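Local coordinates for tRNA (Guanine-N(1)-)-methyltransferase (Aquifex aeolicus, PDB 1OY5) that methylates guanosine-37 of tRNA at N1, using S-adenosyl-L-methionine as the methyl donor, and works as a homodimer, at the interface of chains A and B. Numbering follows the deposited sequence. Chains: chain A/B, tRNA (Guanine-N(1)-)-methyltransferase.

Contact 1: the interface of chains A and B. Residues chain A 54-56, 64-68; chain B 183-185.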
loop_
_atom_site.group_PDB
_atom_site.type_symbol
_atom_site.label_atom_id
_atom_site.label_comp_id
_atom_site.label_asym_id
_atom_site.label_seq_id
_atom_site.Cartn_x
_atom_site.Cartn_y
_atom_site.Cartn_z
ATOM N N ASP A 54 -6.658 16.633 -17.547
ATOM C CA ASP A 54 -7.002 17.965 -18.002
ATOM C C ASP A 54 -7.383 18.771 -16.795
ATOM O O ASP A 54 -7.469 18.220 -15.710
ATOM C CB ASP A 54 -8.156 17.950 -18.993
ATOM C CG ASP A 54 -8.161 19.173 -19.890
ATOM O OD1 ASP A 54 -7.578 20.213 -19.483
ATOM O OD2 ASP A 54 -8.721 19.174 -21.022
ATOM N N VAL A 55 -7.597 20.077 -16.998
ATOM C CA VAL A 55 -7.963 20.996 -15.923
ATOM C C VAL A 55 -9.424 20.793 -15.551
ATOM O O VAL A 55 -10.286 20.707 -16.415
ATOM C CB VAL A 55 -7.763 22.458 -16.342
ATOM C CG1 VAL A 55 -8.011 23.388 -15.162
ATOM C CG2 VAL A 55 -6.369 22.671 -16.866
ATOM N N PRO A 56 -9.700 20.673 -14.264
ATOM C CA PRO A 56 -11.067 20.484 -13.793
ATOM C C PRO A 56 -11.898 21.748 -13.856
ATOM O O PRO A 56 -11.350 22.814 -14.092
ATOM C CB PRO A 56 -10.859 20.023 -12.351
ATOM C CG PRO A 56 -9.603 20.640 -11.953
ATOM C CD PRO A 56 -8.733 20.585 -13.160
ATOM N N VAL A 64 -7.364 16.577 -13.310
ATOM C CA VAL A 64 -8.196 15.425 -13.024
ATOM C C VAL A 64 -8.068 14.444 -14.193
ATOM O O VAL A 64 -7.837 14.847 -15.307
ATOM C CB VAL A 64 -9.657 15.904 -12.875
ATOM C CG1 VAL A 64 -10.097 16.518 -14.154
ATOM C CG2 VAL A 64 -10.595 14.796 -12.542
ATOM N N LEU A 65 -8.234 13.162 -13.954
ATOM C CA LEU A 65 -8.165 12.210 -15.053
ATOM C C LEU A 65 -9.409 12.295 -15.860
ATOM O O LEU A 65 -10.491 12.335 -15.312
ATOM C CB LEU A 65 -8.027 10.775 -14.536
ATOM C CG LEU A 65 -6.669 10.448 -13.938
ATOM C CD1 LEU A 65 -6.635 9.006 -13.599
ATOM C CD2 LEU A 65 -5.571 10.790 -14.933
ATOM N N LYS A 66 -9.258 12.292 -17.169
ATOM C CA LYS A 66 -10.401 12.404 -18.076
ATOM C C LYS A 66 -11.188 11.118 -18.228
ATOM O O LYS A 66 -10.655 10.022 -18.002
ATOM C CB LYS A 66 -9.921 12.842 -19.457
ATOM C CG LYS A 66 -9.175 14.193 -19.466
ATOM C CD LYS A 66 -8.741 14.541 -20.865
ATOM C CE LYS A 66 -9.962 14.705 -21.771
ATOM N NZ LYS A 66 -9.678 13.980 -23.030
ATOM N N PRO A 67 -12.451 11.241 -18.613
ATOM C CA PRO A 67 -13.319 10.068 -18.828
ATOM C C PRO A 67 -13.021 9.225 -20.062
ATOM O O PRO A 67 -13.075 7.985 -20.009
ATOM C CB PRO A 67 -14.710 10.685 -18.972
ATOM C CG PRO A 67 -14.566 12.098 -18.481
ATOM C CD PRO A 67 -13.179 12.511 -18.768
ATOM N N GLU A 68 -12.721 9.873 -21.180
ATOM C CA GLU A 68 -12.620 9.128 -22.438
ATOM C C GLU A 68 -11.711 7.920 -22.366
ATOM O O GLU A 68 -12.108 6.837 -22.704
ATOM C CB GLU A 68 -12.164 10.027 -23.583
ATOM C CG GLU A 68 -13.086 11.206 -23.805
ATOM C CD GLU A 68 -12.619 12.463 -23.109
ATOM O OE1 GLU A 68 -12.388 13.465 -23.792
ATOM O OE2 GLU A 68 -12.471 12.423 -21.885
ATOM N N THR B 183 -13.754 17.176 -15.550
ATOM C CA THR B 183 -12.778 17.745 -16.448
ATOM C C THR B 183 -13.257 17.950 -17.855
ATOM O O THR B 183 -14.321 17.507 -18.232
ATOM C CB THR B 183 -11.481 16.973 -16.434
ATOM O OG1 THR B 183 -10.465 17.803 -17.001
ATOM C CG2 THR B 183 -11.527 15.702 -17.293
ATOM N N ARG B 184 -12.388 18.601 -18.618
ATOM C CA ARG B 184 -12.711 19.207 -19.907
ATOM C C ARG B 184 -13.849 18.683 -20.707
ATOM O O ARG B 184 -14.810 19.428 -21.002
ATOM C CB ARG B 184 -11.519 19.249 -20.809
ATOM C CG ARG B 184 -11.589 20.453 -21.692
ATOM C CD ARG B 184 -11.102 21.724 -21.012
ATOM N NE ARG B 184 -11.566 21.912 -19.639
ATOM C CZ ARG B 184 -11.506 23.084 -19.010
ATOM N NH1 ARG B 184 -11.003 24.134 -19.639
ATOM N NH2 ARG B 184 -11.929 23.217 -17.761
ATOM N N PRO B 185 -13.794 17.429 -21.089
ATOM C CA PRO B 185 -14.868 16.956 -21.934
ATOM C C PRO B 185 -16.135 17.494 -21.256
ATOM O O PRO B 185 -16.512 17.066 -20.166
ATOM C CB PRO B 185 -14.694 15.455 -21.872
ATOM C CG PRO B 185 -13.214 15.335 -21.643
ATOM C CD PRO B 185 -12.848 16.380 -20.706
#

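Contact 2: the interface of chains A and B. Residues chain A 182-183, 185-186, 193, 198; chain B 57, 121, 123.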
loop_
_atom_site.group_PDB
_atom_site.type_symbol
_atom_site.label_atom_id
_atom_site.label_comp_id
_atom_site.label_asym_id
_atom_site.label_seq_id
_atom_site.Cartn_x
_atom_site.Cartn_y
_atom_site.Cartn_z
ATOM N N TYR A 182 11.361 -16.175 16.473
ATOM C CA TYR A 182 12.812 -16.304 16.460
ATOM C C TYR A 182 13.253 -17.311 15.416
ATOM O O TYR A 182 12.476 -18.173 15.023
ATOM C CB TYR A 182 13.304 -16.777 17.836
ATOM C CG TYR A 182 13.232 -15.719 18.913
ATOM C CD1 TYR A 182 14.311 -14.900 19.170
ATOM C CD2 TYR A 182 12.079 -15.547 19.674
ATOM C CE1 TYR A 182 14.248 -13.936 20.131
ATOM C CE2 TYR A 182 12.009 -14.577 20.651
ATOM C CZ TYR A 182 13.099 -13.771 20.867
ATOM O OH TYR A 182 13.060 -12.797 21.843
ATOM N N THR A 183 14.501 -17.210 14.975
ATOM C CA THR A 183 15.032 -18.175 14.018
ATOM C C THR A 183 16.504 -18.611 14.241
ATOM O O THR A 183 17.273 -17.980 14.984
ATOM C CB THR A 183 14.833 -17.716 12.599
ATOM O OG1 THR A 183 15.130 -18.825 11.751
ATOM C CG2 THR A 183 15.847 -16.613 12.209
ATOM N N PRO A 185 19.935 -18.846 14.092
ATOM C CA PRO A 185 20.919 -18.303 15.027
ATOM C C PRO A 185 20.457 -18.324 16.492
ATOM O O PRO A 185 19.792 -17.411 16.956
ATOM C CB PRO A 185 21.143 -16.895 14.494
ATOM C CG PRO A 185 21.031 -17.073 13.024
ATOM C CD PRO A 185 20.032 -18.190 12.779
ATOM N N ARG A 186 20.846 -19.374 17.214
ATOM C CA ARG A 186 20.451 -19.564 18.619
ATOM C C ARG A 186 20.921 -18.419 19.510
ATOM O O ARG A 186 20.193 -17.953 20.381
ATOM C CB ARG A 186 21.001 -20.882 19.155
ATOM C CG ARG A 186 20.651 -21.142 20.614
ATOM C CD ARG A 186 21.471 -22.254 21.227
ATOM N NE ARG A 186 21.256 -22.450 22.662
ATOM C CZ ARG A 186 21.558 -21.562 23.613
ATOM N NH1 ARG A 186 22.080 -20.372 23.307
ATOM N NH2 ARG A 186 21.329 -21.874 24.889
ATOM N N VAL A 193 18.022 -16.744 22.132
ATOM C CA VAL A 193 16.624 -17.108 21.978
ATOM C C VAL A 193 16.106 -17.621 23.303
ATOM O O VAL A 193 16.775 -18.410 23.952
ATOM C CB VAL A 193 16.431 -18.274 20.985
ATOM C CG1 VAL A 193 14.972 -18.735 20.987
ATOM C CG2 VAL A 193 16.869 -17.888 19.578
ATOM N N LEU A 198 12.655 -23.416 23.578
ATOM C CA LEU A 198 13.719 -24.151 22.938
ATOM C C LEU A 198 13.692 -25.677 22.886
ATOM O O LEU A 198 13.869 -26.237 21.806
ATOM C CB LEU A 198 15.079 -23.556 23.260
ATOM C CG LEU A 198 15.447 -22.662 22.075
ATOM C CD1 LEU A 198 16.942 -22.618 21.884
ATOM C CD2 LEU A 198 14.779 -23.150 20.799
ATOM N N TYR B 57 11.748 -21.443 15.339
ATOM C CA TYR B 57 11.802 -22.372 16.446
ATOM C C TYR B 57 10.406 -22.782 16.858
ATOM O O TYR B 57 9.422 -22.294 16.316
ATOM C CB TYR B 57 12.467 -21.693 17.636
ATOM C CG TYR B 57 13.971 -21.699 17.567
ATOM C CD1 TYR B 57 14.686 -20.528 17.371
ATOM C CD2 TYR B 57 14.681 -22.883 17.697
ATOM C CE1 TYR B 57 16.066 -20.545 17.304
ATOM C CE2 TYR B 57 16.052 -22.906 17.627
ATOM C CZ TYR B 57 16.736 -21.734 17.427
ATOM O OH TYR B 57 18.103 -21.737 17.346
ATOM N N ASP B 121 12.821 -12.078 13.138
ATOM C CA ASP B 121 13.364 -12.463 14.443
ATOM C C ASP B 121 13.303 -11.272 15.398
ATOM O O ASP B 121 13.755 -10.168 15.078
ATOM C CB ASP B 121 14.829 -12.897 14.251
ATOM C CG ASP B 121 15.440 -13.555 15.474
ATOM O OD1 ASP B 121 15.402 -14.801 15.543
ATOM O OD2 ASP B 121 16.028 -12.933 16.383
ATOM N N ARG B 123 14.952 -10.374 17.889
ATOM C CA ARG B 123 16.225 -9.756 18.247
ATOM C C ARG B 123 16.522 -8.501 17.419
ATOM O O ARG B 123 17.284 -7.643 17.848
ATOM C CB ARG B 123 17.342 -10.774 18.104
ATOM C CG ARG B 123 17.215 -11.895 19.106
ATOM C CD ARG B 123 18.169 -13.047 18.891
ATOM N NE ARG B 123 17.733 -13.907 17.793
ATOM C CZ ARG B 123 18.357 -15.017 17.412
ATOM N NH1 ARG B 123 19.452 -15.409 18.048
ATOM N NH2 ARG B 123 17.880 -15.749 16.402
#

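Contact 3: the interface of chains A and B. Residues chain A 20-21, 24; chain B 14, 17, 140, 144.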
loop_
_atom_site.group_PDB
_atom_site.type_symbol
_atom_site.label_atom_id
_atom_site.label_comp_id
_atom_site.label_asym_id
_atom_site.label_seq_id
_atom_site.Cartn_x
_atom_site.Cartn_y
_atom_site.Cartn_z
ATOM N N CYS A 20 6.521 -4.357 -13.070
ATOM C CA CYS A 20 7.664 -4.634 -12.214
ATOM C C CYS A 20 7.339 -5.363 -10.896
ATOM O O CYS A 20 8.167 -6.100 -10.374
ATOM C CB CYS A 20 8.443 -3.376 -11.921
ATOM S SG CYS A 20 9.824 -3.734 -10.827
ATOM N N TYR A 21 6.136 -5.213 -10.364
ATOM C CA TYR A 21 5.799 -5.860 -9.085
ATOM C C TYR A 21 5.441 -7.295 -9.343
ATOM O O TYR A 21 5.586 -8.108 -8.469
ATOM C CB TYR A 21 4.650 -5.148 -8.364
ATOM C CG TYR A 21 4.389 -5.675 -6.950
ATOM C CD1 TYR A 21 3.521 -6.725 -6.740
ATOM C CD2 TYR A 21 5.030 -5.128 -5.838
ATOM C CE1 TYR A 21 3.294 -7.216 -5.521
ATOM C CE2 TYR A 21 4.816 -5.609 -4.603
ATOM C CZ TYR A 21 3.936 -6.669 -4.436
ATOM O OH TYR A 21 3.686 -7.222 -3.185
ATOM N N TYR A 24 8.033 -10.664 -9.110
ATOM C CA TYR A 24 8.595 -11.212 -7.871
ATOM C C TYR A 24 7.551 -11.664 -6.897
ATOM O O TYR A 24 6.370 -11.360 -7.041
ATOM C CB TYR A 24 9.475 -10.162 -7.170
ATOM C CG TYR A 24 10.459 -9.509 -8.078
ATOM C CD1 TYR A 24 10.118 -8.369 -8.763
ATOM C CD2 TYR A 24 11.706 -10.050 -8.280
ATOM C CE1 TYR A 24 11.001 -7.751 -9.605
ATOM C CE2 TYR A 24 12.618 -9.442 -9.136
ATOM C CZ TYR A 24 12.245 -8.298 -9.808
ATOM O OH TYR A 24 13.113 -7.674 -10.685
ATOM N N PHE B 14 13.778 -7.878 -2.580
ATOM C CA PHE B 14 13.376 -7.454 -3.907
ATOM C C PHE B 14 13.693 -6.002 -4.139
ATOM O O PHE B 14 12.792 -5.199 -4.213
ATOM C CB PHE B 14 11.884 -7.620 -4.065
ATOM C CG PHE B 14 11.412 -9.021 -3.914
ATOM C CD1 PHE B 14 11.895 -10.015 -4.716
ATOM C CD2 PHE B 14 10.450 -9.327 -2.994
ATOM C CE1 PHE B 14 11.464 -11.294 -4.570
ATOM C CE2 PHE B 14 9.990 -10.595 -2.865
ATOM C CZ PHE B 14 10.504 -11.592 -3.650
ATOM N N ILE B 17 11.992 -3.711 -7.045
ATOM C CA ILE B 17 10.639 -3.224 -6.913
ATOM C C ILE B 17 10.652 -1.805 -6.397
ATOM O O ILE B 17 9.775 -0.990 -6.716
ATOM C CB ILE B 17 9.839 -4.131 -5.946
ATOM C CG1 ILE B 17 9.281 -5.335 -6.680
ATOM C CG2 ILE B 17 8.696 -3.414 -5.313
ATOM C CD1 ILE B 17 8.764 -6.445 -5.732
ATOM N N SER B 140 1.985 -10.365 1.397
ATOM C CA SER B 140 3.069 -11.321 1.484
ATOM C C SER B 140 4.399 -10.704 1.887
ATOM O O SER B 140 5.395 -11.391 1.976
ATOM C CB SER B 140 3.260 -11.969 0.114
ATOM O OG SER B 140 3.783 -11.027 -0.849
ATOM N N ILE B 144 5.219 -3.125 -0.338
ATOM C CA ILE B 144 4.088 -2.247 -0.738
ATOM C C ILE B 144 3.870 -1.125 0.277
ATOM O O ILE B 144 3.690 0.048 -0.098
ATOM C CB ILE B 144 2.807 -3.094 -1.000
ATOM C CG1 ILE B 144 2.963 -3.831 -2.328
ATOM C CG2 ILE B 144 1.559 -2.256 -1.062
ATOM C CD1 ILE B 144 1.931 -4.911 -2.578
#

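Contact 4: the interface of chains A and B. Residues chain A 57, 64, 67, 121-123; chain B 181-183, 193.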
loop_
_atom_site.group_PDB
_atom_site.type_symbol
_atom_site.label_atom_id
_atom_site.label_comp_id
_atom_site.label_asym_id
_atom_site.label_seq_id
_atom_site.Cartn_x
_atom_site.Cartn_y
_atom_site.Cartn_z
ATOM N N TYR A 57 -13.206 21.638 -13.671
ATOM C CA TYR A 57 -14.077 22.807 -13.729
ATOM C C TYR A 57 -14.281 23.341 -12.333
ATOM O O TYR A 57 -13.820 22.751 -11.366
ATOM C CB TYR A 57 -15.414 22.447 -14.332
ATOM C CG TYR A 57 -15.348 22.184 -15.812
ATOM C CD1 TYR A 57 -15.435 20.882 -16.315
ATOM C CD2 TYR A 57 -15.206 23.227 -16.714
ATOM C CE1 TYR A 57 -15.384 20.635 -17.675
ATOM C CE2 TYR A 57 -15.152 22.990 -18.073
ATOM C CZ TYR A 57 -15.232 21.685 -18.547
ATOM O OH TYR A 57 -15.177 21.427 -19.897
ATOM N N VAL A 64 -7.364 16.577 -13.310
ATOM C CA VAL A 64 -8.196 15.425 -13.024
ATOM C C VAL A 64 -8.068 14.444 -14.193
ATOM O O VAL A 64 -7.837 14.847 -15.307
ATOM C CB VAL A 64 -9.657 15.904 -12.875
ATOM C CG1 VAL A 64 -10.097 16.518 -14.154
ATOM C CG2 VAL A 64 -10.595 14.796 -12.542
ATOM N N PRO A 67 -12.451 11.241 -18.613
ATOM C CA PRO A 67 -13.319 10.068 -18.828
ATOM C C PRO A 67 -13.021 9.225 -20.062
ATOM O O PRO A 67 -13.075 7.985 -20.009
ATOM C CB PRO A 67 -14.710 10.685 -18.972
ATOM C CG PRO A 67 -14.566 12.098 -18.481
ATOM C CD PRO A 67 -13.179 12.511 -18.768
ATOM N N ASP A 121 -12.701 11.959 -13.230
ATOM C CA ASP A 121 -13.943 12.607 -13.567
ATOM C C ASP A 121 -15.029 11.707 -13.010
ATOM O O ASP A 121 -14.975 10.487 -13.192
ATOM C CB ASP A 121 -14.053 12.771 -15.073
ATOM C CG ASP A 121 -15.396 13.320 -15.514
ATOM O OD1 ASP A 121 -15.505 14.526 -15.772
ATOM O OD2 ASP A 121 -16.404 12.608 -15.678
ATOM N N GLU A 122 -15.985 12.287 -12.296
ATOM C CA GLU A 122 -17.057 11.497 -11.694
ATOM C C GLU A 122 -17.795 10.575 -12.656
ATOM O O GLU A 122 -18.237 9.519 -12.250
ATOM C CB GLU A 122 -18.095 12.412 -11.030
ATOM C CG GLU A 122 -17.814 12.674 -9.568
ATOM C CD GLU A 122 -18.041 11.457 -8.713
ATOM O OE1 GLU A 122 -19.206 11.086 -8.600
ATOM O OE2 GLU A 122 -17.042 10.872 -8.189
ATOM N N ARG A 123 -17.942 10.971 -13.912
ATOM C CA ARG A 123 -18.724 10.183 -14.856
ATOM C C ARG A 123 -18.179 8.753 -15.061
ATOM O O ARG A 123 -18.817 7.885 -15.667
ATOM C CB ARG A 123 -18.824 10.928 -16.183
ATOM C CG ARG A 123 -19.623 12.213 -16.097
ATOM C CD ARG A 123 -19.381 13.170 -17.257
ATOM N NE ARG A 123 -18.033 13.736 -17.231
ATOM C CZ ARG A 123 -17.523 14.542 -18.167
ATOM N NH1 ARG A 123 -18.240 14.899 -19.225
ATOM N NH2 ARG A 123 -16.294 15.010 -18.040
ATOM N N VAL B 181 -15.237 15.652 -8.804
ATOM C CA VAL B 181 -14.478 16.511 -9.704
ATOM C C VAL B 181 -14.801 16.204 -11.163
ATOM O O VAL B 181 -15.240 15.125 -11.489
ATOM C CB VAL B 181 -13.016 16.331 -9.449
ATOM C CG1 VAL B 181 -12.733 16.559 -7.966
ATOM C CG2 VAL B 181 -12.560 14.936 -9.879
ATOM N N TYR B 182 -14.642 17.177 -12.039
ATOM C CA TYR B 182 -14.917 16.981 -13.458
ATOM C C TYR B 182 -13.858 17.634 -14.311
ATOM O O TYR B 182 -13.164 18.537 -13.869
ATOM C CB TYR B 182 -16.238 17.603 -13.851
ATOM C CG TYR B 182 -17.430 16.885 -13.326
ATOM C CD1 TYR B 182 -18.147 16.014 -14.133
ATOM C CD2 TYR B 182 -17.863 17.091 -12.032
ATOM C CE1 TYR B 182 -19.251 15.355 -13.665
ATOM C CE2 TYR B 182 -18.956 16.432 -11.552
ATOM C CZ TYR B 182 -19.650 15.563 -12.368
ATOM O OH TYR B 182 -20.775 14.929 -11.870
ATOM N N THR B 183 -13.754 17.176 -15.550
ATOM C CA THR B 183 -12.778 17.745 -16.448
ATOM C C THR B 183 -13.257 17.950 -17.855
ATOM O O THR B 183 -14.321 17.507 -18.232
ATOM C CB THR B 183 -11.481 16.973 -16.434
ATOM O OG1 THR B 183 -10.465 17.803 -17.001
ATOM C CG2 THR B 183 -11.527 15.702 -17.293
ATOM N N VAL B 193 -21.244 17.639 -17.695
ATOM C CA VAL B 193 -20.732 18.224 -16.475
ATOM C C VAL B 193 -21.808 19.112 -15.883
ATOM O O VAL B 193 -22.568 19.741 -16.613
ATOM C CB VAL B 193 -19.475 19.047 -16.741
ATOM C CG1 VAL B 193 -19.012 19.745 -15.477
ATOM C CG2 VAL B 193 -18.376 18.152 -17.274
#

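Contact 1: the interface of chains A and B
B:Thr183 reaches into a notch between A:Val64 and A:Lys66, and this is the tight end of the contact. Its methyl CG2 meets the lysine's aliphatic stem crosswise, 3.5 Å from A:Lys66 CG, with the ring carbon CD of A:Pro67 a little farther off. A:Val64 turns CG1 toward the threonine CB, but the two carbons are modelled too close for the spacing to mean anything. With OG1 anti to its backbone N (chi1 -162°), the threonine hydroxyl heads the other way and gives a weak hydrogen bond to A:Val55 O at 3.0 Å. An antiparallel bridge between A:Pro56 and B:Thr183 runs beside it.

B:Pro185 lies across the bend in A:Lys66, its CG 3.3 Å from A:Lys66 CE, while the carboxylate of A:Glu68 comes against the same ring carbon. The lysine and glutamate are tied within chain A by a salt bridge that probably steadies this proline seat.

The looser side is the guanidinium end of B:Arg184. Its bent chain crosses A:Asp54 at about a right angle, CB lying 3.5 Å from A:Asp54 CG, and carries the guanidinium past the acid without pairing. Carboxylate and guanidinium planes are turned 45° apart, and B:Arg184 NE stays 4.2 Å from A:Asp54 OD2.

Contact 2: the interface of chains A and B
B:Tyr57 pushes its ring among A:Leu198, A:Val193 and A:Arg186, burying 83 Å² against chain A. A:Leu198 sets CD2 above the CD2 corner of the ring, although the modelled spacing there is too short to trust. A:Val193 brings its CG2 branch to 3.6 Å from B:Tyr57 CE1, and the phenol oxygen reaches the backbone and CB of A:Arg186.

The same CG2 of A:Val193 also lies over one face of the B:Arg123 guanidinium, where the polar rim begins. That chain, bent at chi3 (-77°), turns back to grip B:Asp121 side-on, NE to OD2 and NH2 to OD1. B:Arg123 NH2 also donates to A:Thr183 O at 2.7 Å, in the carbonyl plane, and to A:Pro185 O at 2.6 Å, from a position tilted off that carbonyl's plane. B:Asp121 OD1 takes A:Thr183 N at 2.6 Å, nearly along the C-O axis, and its carboxylate stands almost perpendicular (89°) to the A:Tyr182 ring. An alanine in place of B:Asp121 would probably leave A:Thr183 N without its acceptor and the guanidinium freer to swing from the two carbonyls. Together the tyrosine and this charged pair fasten the 182-186 stretch of one subunit to the other in the homodimer.

Contact 3: the interface of chains A and B
A:Tyr24 lays its CB over one face of the B:Phe14 ring, 3.4 Å from B:Phe14 CD1 and offset toward the rim, a CH-pi contact. The two aromatic side chains slide past each other in opposite directions; the tyrosine's CD2 edge still touches B:Phe14 CD1, while its CD1 edge turns to B:Ile17. There A:Tyr24 CD1 sits 3.8 Å from B:Ile17 CG1 and meets CD1 as well. B:Ile17 is wedged between two tyrosines: the tip of its chain also approaches A:Tyr21, with B:Ile17 CD1 4.0 Å from A:Tyr21 CD2. The far end of A:Tyr21 crosses B:Ile144 at about a right angle, A:Tyr21 CZ being 3.3 Å from B:Ile144 CD1. No nitrogen or oxygen of one chain finds a bonding partner on the other; the phenol oxygen of A:Tyr21 ends against isoleucine carbons, with B:Ser140 OG 4.5 Å away. A:Cys20 joins from the side of the same helix, its SG 4.0 Å from B:Ile17 CA.

Behind this shell, A:Tyr21 has CG anti to its backbone N (chi1 -172°), which throws the ring out from the helix toward chain B. The carbonyl oxygen of A:Cys20 lies in plane at the edge of the A:Tyr24 ring.

Helix 15-21 is used by both chains, supplying A:Cys20 and A:Tyr21 on one side and B:Ile17 on the other. B:Ile144 belongs to helix 143-155, which closely follows residues 134-139, the likely S-adenosyl-L-methionine-binding segment, so this part of the dimer may lie near the cofactor site.

Contact 4: the interface of chains A and B
B:Tyr182 lies against A:Asp121, A:Glu122 and A:Arg123, burying 55 Å² against chain A. Its CG is anti to the carbonyl carbon (chi1 -71°), which lays the ring along the start of the 3-10 helix: B:Tyr182 CZ is 3.8 Å from A:Glu122 CB, and CE1 nears the arginine CG. The ring stands almost square, 89°, to the A:Asp121 carboxylate.

A:Asp121 works with both oxygens. OD1 offers its anti lone pair to B:Thr183 N at 3.2 Å and also receives A:Arg123 NH2; OD2 takes A:Arg123 NE and, from above the carboxylate plane, that residue's backbone N. The guanidinium is thus held side-on, one face under B:Val193 CG2, with a weak bond from A:Arg123 NH2 to B:Thr183 O. A leucine at A:Asp121 would probably strip B:Thr183 N of its acceptor and leave the arginine charge unpaired.

A:Tyr57 answers from the other side. Its backbone N makes a hydrogen bond to B:Tyr182 O at 3.1 Å, and its ring carbon CD1 packs 3.8 Å from B:Val193 CG1. Next to these, A:Glu122 N bonds B:Val181 O at 3.0 Å, and A:Val64 CG2 meets B:Val181 CG2 at 3.3 Å.

The 181-183 strip of chain B therefore lies in a groove formed by the loop at A:Tyr57, strand 64-65 and the opening of 3-10 helix 122-127.

Contacts 1 and 4 are neighbours, their C-alpha centres about 5 Å apart, and share A:Val64, A:Pro67 and B:Thr183, so they form one continuous patch. Contact 2, about 55 Å from both, repeats much of contact 4 with the chains exchanged: residues 57, 121 and 123 now come from chain B, and 182, 183 and 193 from chain A. Contact 3 lies between, about 31 Å from contact 1 and 27 Å from contact 2, where helices 15-21 approach. The homodimer is thus joined by apolar packing near its middle and by reciprocal, more polar grips at both ends.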